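Local coordinates for superoxide dismutase (Porphyromonas gingivalis, PDB 1UES), which catalyses the dismutation of superoxide to oxygen and hydrogen peroxide, working as a cambialistic homodimeric enzyme with either manganese or iron, at the manganese (II) ion site. Residues are numbered along the deposited sequence; one frame, centred on the assembly and turned at random. Chains: chain A/B, superoxide dismutase.

The manganese (II) ion site. Residues chain A 27, 70, 74, 123, 157, 159, 161-162; chain B 160. With MN (manganese (II) ion), chain C.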
loop_
_atom_site.group_PDB
_atom_site.type_symbol
_atom_site.label_atom_id
_atom_site.label_comp_id
_atom_site.label_asym_id
_atom_site.label_seq_id
_atom_site.Cartn_x
_atom_site.Cartn_y
_atom_site.Cartn_z
ATOM N N HIS A 27 12.682 1.094 6.558
ATOM C CA HIS A 27 12.531 1.013 5.102
ATOM C C HIS A 27 13.668 0.220 4.470
ATOM O O HIS A 27 13.432 -0.739 3.717
ATOM C CB HIS A 27 12.450 2.444 4.518
ATOM C CG HIS A 27 11.840 2.491 3.157
ATOM N ND1 HIS A 27 11.593 3.667 2.484
ATOM C CD2 HIS A 27 11.380 1.497 2.369
ATOM C CE1 HIS A 27 11.002 3.397 1.334
ATOM N NE2 HIS A 27 10.853 2.088 1.252
ATOM N N GLN A 70 10.657 -4.948 -6.372
ATOM C CA GLN A 70 10.851 -4.150 -5.154
ATOM C C GLN A 70 12.333 -3.981 -4.845
ATOM O O GLN A 70 12.755 -2.891 -4.438
ATOM C CB GLN A 70 10.117 -4.778 -3.966
ATOM C CG GLN A 70 8.596 -4.512 -3.969
ATOM C CD GLN A 70 8.239 -3.012 -3.989
ATOM O OE1 GLN A 70 8.324 -2.360 -5.031
ATOM N NE2 GLN A 70 7.835 -2.479 -2.843
ATOM N N HIS A 74 13.988 -0.239 -4.863
ATOM C CA HIS A 74 14.617 0.337 -3.675
ATOM C C HIS A 74 16.074 0.616 -3.895
ATOM O O HIS A 74 16.587 1.592 -3.368
ATOM C CB HIS A 74 14.423 -0.568 -2.465
ATOM C CG HIS A 74 13.017 -0.560 -1.964
ATOM N ND1 HIS A 74 12.054 -1.408 -2.450
ATOM C CD2 HIS A 74 12.400 0.230 -1.060
ATOM C CE1 HIS A 74 10.894 -1.149 -1.875
ATOM N NE2 HIS A 74 11.076 -0.157 -1.022
ATOM N N TRP A 123 4.952 3.287 -7.224
ATOM C CA TRP A 123 6.079 4.179 -7.500
ATOM C C TRP A 123 5.791 5.120 -8.647
ATOM O O TRP A 123 5.124 4.720 -9.593
ATOM C CB TRP A 123 7.292 3.371 -7.944
ATOM C CG TRP A 123 7.663 2.271 -7.024
ATOM C CD1 TRP A 123 7.030 1.058 -6.895
ATOM C CD2 TRP A 123 8.742 2.269 -6.080
ATOM N NE1 TRP A 123 7.650 0.304 -5.924
ATOM C CE2 TRP A 123 8.697 1.019 -5.410
ATOM C CE3 TRP A 123 9.741 3.191 -5.732
ATOM C CZ2 TRP A 123 9.616 0.671 -4.410
ATOM C CZ3 TRP A 123 10.658 2.839 -4.727
ATOM C CH2 TRP A 123 10.580 1.591 -4.086
ATOM N N ASP A 157 8.919 6.636 -4.032
ATOM C CA ASP A 157 8.189 5.491 -3.499
ATOM C C ASP A 157 6.922 6.023 -2.837
ATOM O O ASP A 157 7.017 6.872 -1.927
ATOM C CB ASP A 157 9.089 4.841 -2.462
ATOM C CG ASP A 157 8.568 3.525 -1.945
ATOM O OD1 ASP A 157 7.488 3.084 -2.382
ATOM O OD2 ASP A 157 9.305 2.975 -1.084
ATOM N N TRP A 159 4.618 3.879 -1.560
ATOM C CA TRP A 159 4.136 2.837 -0.654
ATOM C C TRP A 159 4.097 3.662 0.645
ATOM O O TRP A 159 4.984 4.456 0.896
ATOM C CB TRP A 159 5.171 1.716 -0.484
ATOM C CG TRP A 159 5.059 0.652 -1.539
ATOM C CD1 TRP A 159 5.262 0.807 -2.873
ATOM C CD2 TRP A 159 4.725 -0.714 -1.327
ATOM N NE1 TRP A 159 5.070 -0.388 -3.525
ATOM C CE2 TRP A 159 4.736 -1.348 -2.598
ATOM C CE3 TRP A 159 4.414 -1.475 -0.183
ATOM C CZ2 TRP A 159 4.443 -2.724 -2.762
ATOM C CZ3 TRP A 159 4.127 -2.851 -0.340
ATOM C CH2 TRP A 159 4.145 -3.456 -1.633
ATOM N N HIS A 161 4.727 2.984 3.651
ATOM C CA HIS A 161 5.850 2.804 4.569
ATOM C C HIS A 161 7.021 3.784 4.276
ATOM O O HIS A 161 7.846 4.038 5.116
ATOM C CB HIS A 161 6.352 1.340 4.557
ATOM C CG HIS A 161 6.940 0.887 3.259
ATOM N ND1 HIS A 161 6.458 -0.208 2.581
ATOM C CD2 HIS A 161 8.010 1.327 2.541
ATOM C CE1 HIS A 161 7.189 -0.433 1.511
ATOM N NE2 HIS A 161 8.137 0.481 1.455
ATOM N N ALA A 162 7.051 4.369 3.089
ATOM C CA ALA A 162 8.119 5.281 2.736
ATOM C C ALA A 162 7.992 6.607 3.455
ATOM O O ALA A 162 8.946 7.311 3.592
ATOM C CB ALA A 162 8.115 5.507 1.225
ATOM N N GLU B 160 -0.850 -0.189 4.597
ATOM C CA GLU B 160 0.102 0.058 5.662
ATOM C C GLU B 160 -0.311 1.101 6.685
ATOM O O GLU B 160 0.121 1.027 7.839
ATOM C CB GLU B 160 1.467 0.375 5.032
ATOM C CG GLU B 160 2.037 -0.832 4.254
ATOM C CD GLU B 160 3.370 -0.529 3.616
ATOM O OE1 GLU B 160 3.450 0.493 2.899
ATOM O OE2 GLU B 160 4.329 -1.300 3.842
HETATM MN MN MN C . 9.503 1.129 -0.178
HETATM O O HOH W 1 8.121 0.378 -1.772
#
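Aromatic rings wall the metal site. The indole of A:Trp123 points its tip at one imidazole face of A:His74, with CH2 3.5 Å above the ring plane and over its centre, while A:Asp157 OD1 lies over a face of that indole, towards the rim. One face of the A:Trp159 indole looks onto the coordinated water and the amide NE2 of A:Gln70, and the A:Trp159 side-chain CB lies over one face of the A:His161 imidazole, toward its rim. In the ring plane at the edge of A:His27 sits A:Asp157 OD2. Manganese is held by NE2 of A:His27, A:His74 and A:His161, by A:Asp157 OD2 at 2.1 Å and by the water, in the near trigonal-bipyramidal arrangement typical of iron/manganese superoxide dismutases, with A:His27 and the water on the axis. The O of water 1, presumably the solvent ligand that takes part in proton transfer, lies 2.8 Å from A:Asp157 OD1 and 3.1 Å from A:Gln70 NE2. A:Gln70 is oriented in turn by A:Trp123 NE1, which donates in the carbonyl plane to a lone pair of OE1 at 2.9 Å. The backbone N of A:Trp159 meets A:Asp157 OD1 from above the carboxylate plane. The hydrogen bond from A:His74 ND1 to the backbone O of A:Gln70 (2.6 Å), together with the metal bond of NE2, helps to fix the ring's rotation. A:His161 takes the crowded chi1 position, 65°, its CG between backbone N and carbonyl carbon. The extended B:Glu160 reaches it across the dimer interface; its negative charge may raise the imidazole's electron donation to the metal. B:Glu160 OE1 accepts a hydrogen bond from the backbone N-H of A:His161, which comes from above the carboxylate plane, and OE2 offers its syn lone pair to A:His161 ND1 at 2.7 Å, in the imidazole plane.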